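Local coordinates for aldehyde dehydrogenase (Staphylococcus aureus, PDB 6K10) that oxidises the carotenoid aldehyde 4,4'-diaponeurosporen-4-al to 4,4'-diaponeurosporenoic acid with NAD+, a step in the synthesis of the protective pigment staphyloxanthin, at the interface of chains A and B. Numbering follows the deposited sequence. Chains: chain A/B, Aldehyde dehydrogenase.

Contact 1: the interface of chains A and B. Residues chain A 390-394; chain B 110, 433, 435-436.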
loop_
_atom_site.group_PDB
_atom_site.type_symbol
_atom_site.label_atom_id
_atom_site.label_comp_id
_atom_site.label_asym_id
_atom_site.label_seq_id
_atom_site.Cartn_x
_atom_site.Cartn_y
_atom_site.Cartn_z
ATOM N N LEU A 390 20.166 7.735 4.602
ATOM C CA LEU A 390 19.097 8.711 4.433
ATOM C C LEU A 390 17.933 8.077 3.687
ATOM O O LEU A 390 18.124 7.489 2.617
ATOM C CB LEU A 390 19.589 9.946 3.678
ATOM C CG LEU A 390 20.607 10.811 4.419
ATOM C CD1 LEU A 390 21.155 11.889 3.499
ATOM C CD2 LEU A 390 19.976 11.424 5.661
ATOM N N SER A 391 16.735 8.205 4.249
ATOM C CA SER A 391 15.520 7.713 3.618
ATOM C C SER A 391 14.828 8.844 2.871
ATOM O O SER A 391 14.706 9.963 3.378
ATOM C CB SER A 391 14.559 7.108 4.643
ATOM O OG SER A 391 13.359 6.694 4.010
ATOM N N PHE A 392 14.377 8.537 1.662
ATOM C CA PHE A 392 13.694 9.495 0.808
ATOM C C PHE A 392 12.903 8.697 -0.215
ATOM O O PHE A 392 13.078 7.484 -0.346
ATOM C CB PHE A 392 14.684 10.457 0.140
ATOM C CG PHE A 392 15.862 9.773 -0.496
ATOM C CD1 PHE A 392 17.001 9.492 0.242
ATOM C CD2 PHE A 392 15.832 9.414 -1.833
ATOM C CE1 PHE A 392 18.085 8.864 -0.339
ATOM C CE2 PHE A 392 16.915 8.784 -2.421
ATOM C CZ PHE A 392 18.042 8.511 -1.672
ATOM N N GLY A 393 12.023 9.386 -0.933
ATOM C CA GLY A 393 11.167 8.709 -1.888
ATOM C C GLY A 393 11.940 7.953 -2.950
ATOM O O GLY A 393 11.819 6.731 -3.075
ATOM N N GLY A 394 12.741 8.683 -3.715
ATOM C CA GLY A 394 13.620 8.112 -4.721
ATOM C C GLY A 394 14.602 9.181 -5.137
ATOM O O GLY A 394 14.454 10.347 -4.776
ATOM N N GLU B 110 14.466 -0.446 2.077
ATOM C CA GLU B 110 14.858 0.185 3.327
ATOM C C GLU B 110 13.675 0.236 4.285
ATOM O O GLU B 110 12.518 0.224 3.852
ATOM C CB GLU B 110 15.404 1.604 3.097
ATOM C CG GLU B 110 14.376 2.624 2.636
ATOM C CD GLU B 110 14.982 3.999 2.429
ATOM O OE1 GLU B 110 16.221 4.124 2.518
ATOM O OE2 GLU B 110 14.222 4.956 2.177
ATOM N N HIS B 433 10.033 0.386 2.580
ATOM C CA HIS B 433 9.890 1.366 1.518
ATOM C C HIS B 433 10.847 1.009 0.392
ATOM O O HIS B 433 12.051 0.855 0.618
ATOM C CB HIS B 433 10.180 2.786 1.994
ATOM C CG HIS B 433 10.274 3.766 0.868
ATOM N ND1 HIS B 433 11.374 4.570 0.664
ATOM C CD2 HIS B 433 9.414 4.041 -0.141
ATOM C CE1 HIS B 433 11.180 5.310 -0.414
ATOM N NE2 HIS B 433 9.998 5.009 -0.920
ATOM N N LYS B 435 12.877 2.169 -2.601
ATOM C CA LYS B 435 13.451 3.466 -2.948
ATOM C C LYS B 435 14.170 3.339 -4.286
ATOM O O LYS B 435 15.267 2.779 -4.363
ATOM C CB LYS B 435 14.391 3.942 -1.845
ATOM C CG LYS B 435 14.957 5.336 -2.053
ATOM C CD LYS B 435 15.674 5.820 -0.798
ATOM C CE LYS B 435 17.023 5.142 -0.623
ATOM N NZ LYS B 435 17.616 5.422 0.718
ATOM N N SER B 436 13.546 3.860 -5.338
ATOM C CA SER B 436 14.169 3.860 -6.652
ATOM C C SER B 436 15.310 4.863 -6.690
ATOM O O SER B 436 15.208 5.962 -6.143
ATOM C CB SER B 436 13.148 4.221 -7.729
ATOM O OG SER B 436 12.110 3.267 -7.791
HETATM O O HOH W 1 11.011 5.453 -5.281
#
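B:Lys435 lays its aliphatic chain across the ring of A:Phe392 at about a right angle, and the pair shows how a lysine can serve a subunit interface with both its carbons and its charge. CD sits over the middle of the ring, 3.6 Å from the centroid, in a CH-pi contact. CG of the lysine is anti to the backbone N (chi1 -175°), and a bend at chi3 (75°) carries the ammonium past the ring. There NZ donates to the backbone A:Leu390 O at 2.9 Å, slightly tilted from the carbonyl plane, and forms a same-chain salt bridge to B:Glu110 OE1. The ammonium is thus shared between the partner's backbone and a carboxylate of its own chain. That carboxylate, the third main participant, reaches out on an extended chain from chain B's strand 104-111. Its other oxygen, OE2, receives the hydroxyl of A:Ser391 at 2.7 Å from OG, steeply above the carboxylate plane, and B:His433 ND1 from the opposite face at 3.2 Å. The imidazole bond lies in the ring plane and probably helps fix the carboxylate's rotation. Where chain A's strand 394-397 begins to pair with chain B's strand 432-439, water 1 links the two backbones, lying 2.7 Å from A:Gly393 O and 3.0 Å from B:Ser436 N.

Contact 2: the interface of chains A and B. Residues chain A 395-396, 399, 402-403, 406, 409; chain B 100, 438, 440.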
loop_
_atom_site.group_PDB
_atom_site.type_symbol
_atom_site.label_atom_id
_atom_site.label_comp_id
_atom_site.label_asym_id
_atom_site.label_seq_id
_atom_site.Cartn_x
_atom_site.Cartn_y
_atom_site.Cartn_z
ATOM N N GLY A 395 15.615 8.790 -5.894
ATOM C CA GLY A 395 16.620 9.774 -6.229
ATOM C C GLY A 395 17.582 9.347 -7.309
ATOM O O GLY A 395 17.285 8.481 -8.130
ATOM N N ALA A 396 18.747 9.990 -7.300
ATOM C CA ALA A 396 19.722 9.805 -8.362
ATOM C C ALA A 396 21.118 10.098 -7.840
ATOM O O ALA A 396 21.312 11.007 -7.028
ATOM C CB ALA A 396 19.413 10.710 -9.559
ATOM N N ASP A 399 22.870 12.684 -11.111
ATOM C CA ASP A 399 21.812 13.148 -12.002
ATOM C C ASP A 399 20.710 13.748 -11.142
ATOM O O ASP A 399 20.739 13.654 -9.913
ATOM C CB ASP A 399 21.264 12.014 -12.878
ATOM C CG ASP A 399 20.721 12.510 -14.208
ATOM O OD1 ASP A 399 20.743 13.737 -14.448
ATOM O OD2 ASP A 399 20.257 11.670 -15.009
ATOM N N MET A 402 15.678 12.416 -13.522
ATOM C CA MET A 402 15.482 11.365 -14.520
ATOM C C MET A 402 15.095 10.009 -13.937
ATOM O O MET A 402 14.744 9.111 -14.711
ATOM C CB MET A 402 16.740 11.205 -15.379
ATOM C CG MET A 402 17.030 12.392 -16.285
ATOM S SD MET A 402 15.581 12.932 -17.221
ATOM C CE MET A 402 15.441 11.632 -18.445
ATOM N N HIS A 403 15.139 9.820 -12.615
ATOM C CA HIS A 403 14.685 8.543 -12.072
ATOM C C HIS A 403 13.182 8.352 -12.247
ATOM O O HIS A 403 12.693 7.224 -12.121
ATOM C CB HIS A 403 15.078 8.404 -10.596
ATOM C CG HIS A 403 14.454 9.421 -9.692
ATOM N ND1 HIS A 403 14.682 10.775 -9.819
ATOM C CD2 HIS A 403 13.625 9.279 -8.630
ATOM C CE1 HIS A 403 14.014 11.423 -8.881
ATOM N NE2 HIS A 403 13.363 10.538 -8.147
ATOM N N ASN A 406 12.198 6.286 -15.945
ATOM C CA ASN A 406 12.185 4.847 -16.147
ATOM C C ASN A 406 10.890 4.295 -15.574
ATOM O O ASN A 406 10.737 4.259 -14.343
ATOM C CB ASN A 406 13.390 4.190 -15.478
ATOM C CG ASN A 406 13.527 2.719 -15.834
ATOM O OD1 ASN A 406 12.623 2.118 -16.420
ATOM N ND2 ASN A 406 14.663 2.130 -15.477
ATOM N N LEU A 409 10.856 1.852 -12.601
ATOM C CA LEU A 409 11.180 2.314 -11.263
ATOM C C LEU A 409 9.925 2.864 -10.607
ATOM O O LEU A 409 9.317 3.792 -11.156
ATOM C CB LEU A 409 12.263 3.393 -11.319
ATOM C CG LEU A 409 13.686 2.956 -11.661
ATOM C CD1 LEU A 409 14.610 4.158 -11.652
ATOM C CD2 LEU A 409 14.193 1.894 -10.694
ATOM N N LEU B 100 17.385 5.720 -22.148
ATOM C CA LEU B 100 17.968 6.295 -20.943
ATOM C C LEU B 100 19.433 5.926 -20.747
ATOM O O LEU B 100 20.078 6.491 -19.859
ATOM C CB LEU B 100 17.170 5.871 -19.705
ATOM C CG LEU B 100 15.766 6.460 -19.573
ATOM C CD1 LEU B 100 15.195 6.166 -18.197
ATOM C CD2 LEU B 100 15.786 7.958 -19.842
ATOM N N ILE B 438 18.779 6.060 -9.538
ATOM C CA ILE B 438 19.563 5.836 -10.739
ATOM C C ILE B 438 20.984 6.321 -10.501
ATOM O O ILE B 438 21.276 7.049 -9.549
ATOM C CB ILE B 438 18.960 6.533 -11.975
ATOM C CG1 ILE B 438 18.855 8.040 -11.738
ATOM C CG2 ILE B 438 17.608 5.945 -12.315
ATOM C CD1 ILE B 438 18.584 8.843 -12.989
ATOM N N LYS B 440 24.122 7.853 -13.201
ATOM C CA LYS B 440 24.576 8.178 -14.549
ATOM C C LYS B 440 25.988 8.730 -14.465
ATOM O O LYS B 440 26.229 9.726 -13.774
ATOM C CB LYS B 440 23.642 9.172 -15.246
ATOM C CG LYS B 440 23.977 9.350 -16.721
ATOM C CD LYS B 440 22.788 9.837 -17.533
ATOM C CE LYS B 440 22.587 11.334 -17.402
ATOM N NZ LYS B 440 21.454 11.804 -18.248
HETATM O O HOH W 2 20.559 14.654 -16.987
#
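Strand 394-397 of chain A pairs in parallel with strand 432-439 of chain B, while the 3-10 helix 402-404 and the following loop of chain A face that strand and the 3-10 helix 98-100 of chain B. In this example of a sheet extended across a subunit boundary, B:Ile438 N donates to A:Gly395 O at 3.2 Å, and the B:Ile438 side chain fills the angle between strand and loop. Its CG1 lies between the backbone N and the carbonyl carbon (chi1 59°), an arrangement that spreads the branches over different partners. CG1 packs tightly on A:Ala396 CB at 3.5 Å, CD1 reaches A:Met402 CB and the backbone of A:His403, and CG2 meets A:Leu409 CD1 at 3.6 Å, the leucine crossing at about a right angle. B:Leu100 continues the apolar seam: CD1 touches A:Asn406 CB, and CD2 meets the terminal methyl CE of A:Met402 at 3.9 Å. Beyond the strand end, B:Lys440 NZ forms a long salt bridge of 3.5 Å with A:Asp399 OD2, supplemented by water 2, which lies 2.7 Å from A:Asp399 OD1 and bonds B:Lys440 NZ. The site therefore lies at the C-terminal end of strand 432-439, where the intersubunit sheet gives way to loops of both chains.

Contact 3: the interface of chains A and B. Residues chain A 408-410, 421, 426; chain B 94, 106-107, 434, 436.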
loop_
_atom_site.group_PDB
_atom_site.type_symbol
_atom_site.label_atom_id
_atom_site.label_comp_id
_atom_site.label_asym_id
_atom_site.label_seq_id
_atom_site.Cartn_x
_atom_site.Cartn_y
_atom_site.Cartn_z
ATOM N N LYS A 408 9.987 1.406 -15.132
ATOM C CA LYS A 408 10.258 0.222 -14.330
ATOM C C LYS A 408 10.681 0.567 -12.908
ATOM O O LYS A 408 10.845 -0.342 -12.088
ATOM C CB LYS A 408 11.336 -0.623 -15.010
ATOM C CG LYS A 408 10.851 -1.290 -16.280
ATOM C CD LYS A 408 11.791 -2.378 -16.751
ATOM C CE LYS A 408 11.222 -3.052 -17.986
ATOM N NZ LYS A 408 12.263 -3.725 -18.804
ATOM N N LEU A 409 10.856 1.852 -12.601
ATOM C CA LEU A 409 11.180 2.314 -11.263
ATOM C C LEU A 409 9.925 2.864 -10.607
ATOM O O LEU A 409 9.317 3.792 -11.156
ATOM C CB LEU A 409 12.263 3.393 -11.319
ATOM C CG LEU A 409 13.686 2.956 -11.661
ATOM C CD1 LEU A 409 14.610 4.158 -11.652
ATOM C CD2 LEU A 409 14.193 1.894 -10.694
ATOM N N PRO A 410 9.491 2.347 -9.461
ATOM C CA PRO A 410 8.343 2.954 -8.781
ATOM C C PRO A 410 8.654 4.384 -8.368
ATOM O O PRO A 410 9.777 4.706 -7.975
ATOM C CB PRO A 410 8.129 2.046 -7.565
ATOM C CG PRO A 410 9.458 1.406 -7.338
ATOM C CD PRO A 410 10.034 1.206 -8.708
ATOM N N ARG A 421 2.898 4.455 -4.640
ATOM C CA ARG A 421 3.796 4.641 -5.775
ATOM C C ARG A 421 3.070 4.303 -7.067
ATOM O O ARG A 421 2.036 3.638 -7.056
ATOM C CB ARG A 421 5.050 3.778 -5.619
ATOM C CG ARG A 421 4.795 2.301 -5.886
ATOM C CD ARG A 421 4.960 1.460 -4.636
ATOM N NE ARG A 421 4.820 0.032 -4.917
ATOM C CZ ARG A 421 5.800 -0.851 -4.755
ATOM N NH1 ARG A 421 5.599 -2.131 -5.033
ATOM N NH2 ARG A 421 6.986 -0.446 -4.319
ATOM N N TYR A 426 3.402 -0.242 -11.760
ATOM C CA TYR A 426 3.016 0.212 -10.427
ATOM C C TYR A 426 1.746 1.051 -10.464
ATOM O O TYR A 426 0.984 1.062 -9.487
ATOM C CB TYR A 426 4.165 0.992 -9.780
ATOM C CG TYR A 426 5.418 0.166 -9.612
ATOM C CD1 TYR A 426 5.566 -0.694 -8.532
ATOM C CD2 TYR A 426 6.449 0.237 -10.540
ATOM C CE1 TYR A 426 6.707 -1.459 -8.376
ATOM C CE2 TYR A 426 7.591 -0.523 -10.395
ATOM C CZ TYR A 426 7.718 -1.368 -9.312
ATOM O OH TYR A 426 8.859 -2.122 -9.169
ATOM N N VAL B 94 17.643 -2.943 -11.870
ATOM C CA VAL B 94 16.410 -2.832 -12.642
ATOM C C VAL B 94 16.772 -2.491 -14.079
ATOM O O VAL B 94 17.667 -1.674 -14.321
ATOM C CB VAL B 94 15.471 -1.769 -12.034
ATOM C CG1 VAL B 94 14.308 -1.457 -12.965
ATOM C CG2 VAL B 94 14.963 -2.221 -10.680
ATOM N N TYR B 106 18.170 1.160 -10.094
ATOM C CA TYR B 106 18.204 0.318 -8.905
ATOM C C TYR B 106 16.988 0.581 -8.034
ATOM O O TYR B 106 16.344 1.626 -8.130
ATOM C CB TYR B 106 19.469 0.556 -8.064
ATOM C CG TYR B 106 20.756 0.534 -8.843
ATOM C CD1 TYR B 106 21.437 -0.655 -9.053
ATOM C CD2 TYR B 106 21.290 1.701 -9.372
ATOM C CE1 TYR B 106 22.615 -0.685 -9.767
ATOM C CE2 TYR B 106 22.467 1.682 -10.088
ATOM C CZ TYR B 106 23.125 0.490 -10.284
ATOM O OH TYR B 106 24.299 0.473 -10.999
ATOM N N ILE B 107 16.704 -0.380 -7.159
ATOM C CA ILE B 107 15.678 -0.240 -6.132
ATOM C C ILE B 107 16.293 -0.678 -4.812
ATOM O O ILE B 107 16.642 -1.853 -4.644
ATOM C CB ILE B 107 14.417 -1.056 -6.443
ATOM C CG1 ILE B 107 13.736 -0.506 -7.697
ATOM C CG2 ILE B 107 13.465 -1.023 -5.249
ATOM C CD1 ILE B 107 12.517 -1.286 -8.132
ATOM N N GLU B 434 10.311 0.874 -0.815
ATOM C CA GLU B 434 11.129 0.606 -1.988
ATOM C C GLU B 434 11.569 1.938 -2.583
ATOM O O GLU B 434 10.732 2.745 -3.002
ATOM C CB GLU B 434 10.358 -0.239 -2.998
ATOM C CG GLU B 434 10.201 -1.680 -2.533
ATOM C CD GLU B 434 9.707 -2.604 -3.621
ATOM O OE1 GLU B 434 9.082 -2.109 -4.581
ATOM O OE2 GLU B 434 9.945 -3.825 -3.515
ATOM N N SER B 436 13.546 3.860 -5.338
ATOM C CA SER B 436 14.169 3.860 -6.652
ATOM C C SER B 436 15.310 4.863 -6.690
ATOM O O SER B 436 15.208 5.962 -6.143
ATOM C CB SER B 436 13.148 4.221 -7.729
ATOM O OG SER B 436 12.110 3.267 -7.791
HETATM O O HOH W 3 11.011 5.453 -5.281
#
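A:Pro410 and B:Ser436 form the polar core of this contact, in which a side-chain hydroxyl bonds a backbone carbonyl of the other chain. B:Ser436 OG, anti to its own carbonyl carbon (chi1 -62°), donates to A:Pro410 O at 2.7 Å, lying in the carbonyl plane on a lone pair. The water that joins A:Gly393 O to B:Ser436 N in contact 1 also lies 3.1 Å from A:Pro410 O. The charged component is the salt bridge of A:Arg421 and B:Glu434, whose side chains cross with guanidinium and carboxylate planes 42° apart. A:Arg421 NH2 donates to B:Glu434 OE1 at 2.7 Å, nearly within the guanidinium plane but from above the carboxylate plane. A:Tyr426 supports the arginine by placing CE1 against one face of the guanidinium, offset toward the rim. Apolar contacts complete the patch. The ring of A:Tyr426 carries A:Pro410 CB over its centre at a height of 3.6 Å, so one tyrosine packs against both the proline ring and the guanidinium. The tip of B:Ile107, CD1, meets A:Pro410 CD end to end at 3.6 Å and also approaches the phenol OH of A:Tyr426. B:Val94 uses CG1 against A:Lys408 CB at 3.7 Å, and A:Leu409 CD2 lies near B:Ile107 CG1. In the fold, loop 408-410, A:Arg421 and the start of helix 425-430 of chain A bear on strands 92-94, 104-111 and 432-439 of chain B.

Strand 432-439 of chain B runs through all three contacts, presenting different residues to chain A along its length. The C-alpha centres of contact 1 and contact 2 lie about 13 Å apart, and contact 3 is about 10 Å from each. B:Ser436 and a water belong to contacts 1 and 3, A:Leu409 to contacts 2 and 3, so the patches form one surface. Two-fold symmetry repeats it with the chains exchanged. Their centres lie about 11 to 15 Å from the predicted active-site positions A:Glu217 and A:Ser251, the latter altered in this structure; if this pair is the biological dimer, the interface may support the surroundings of the catalytic site.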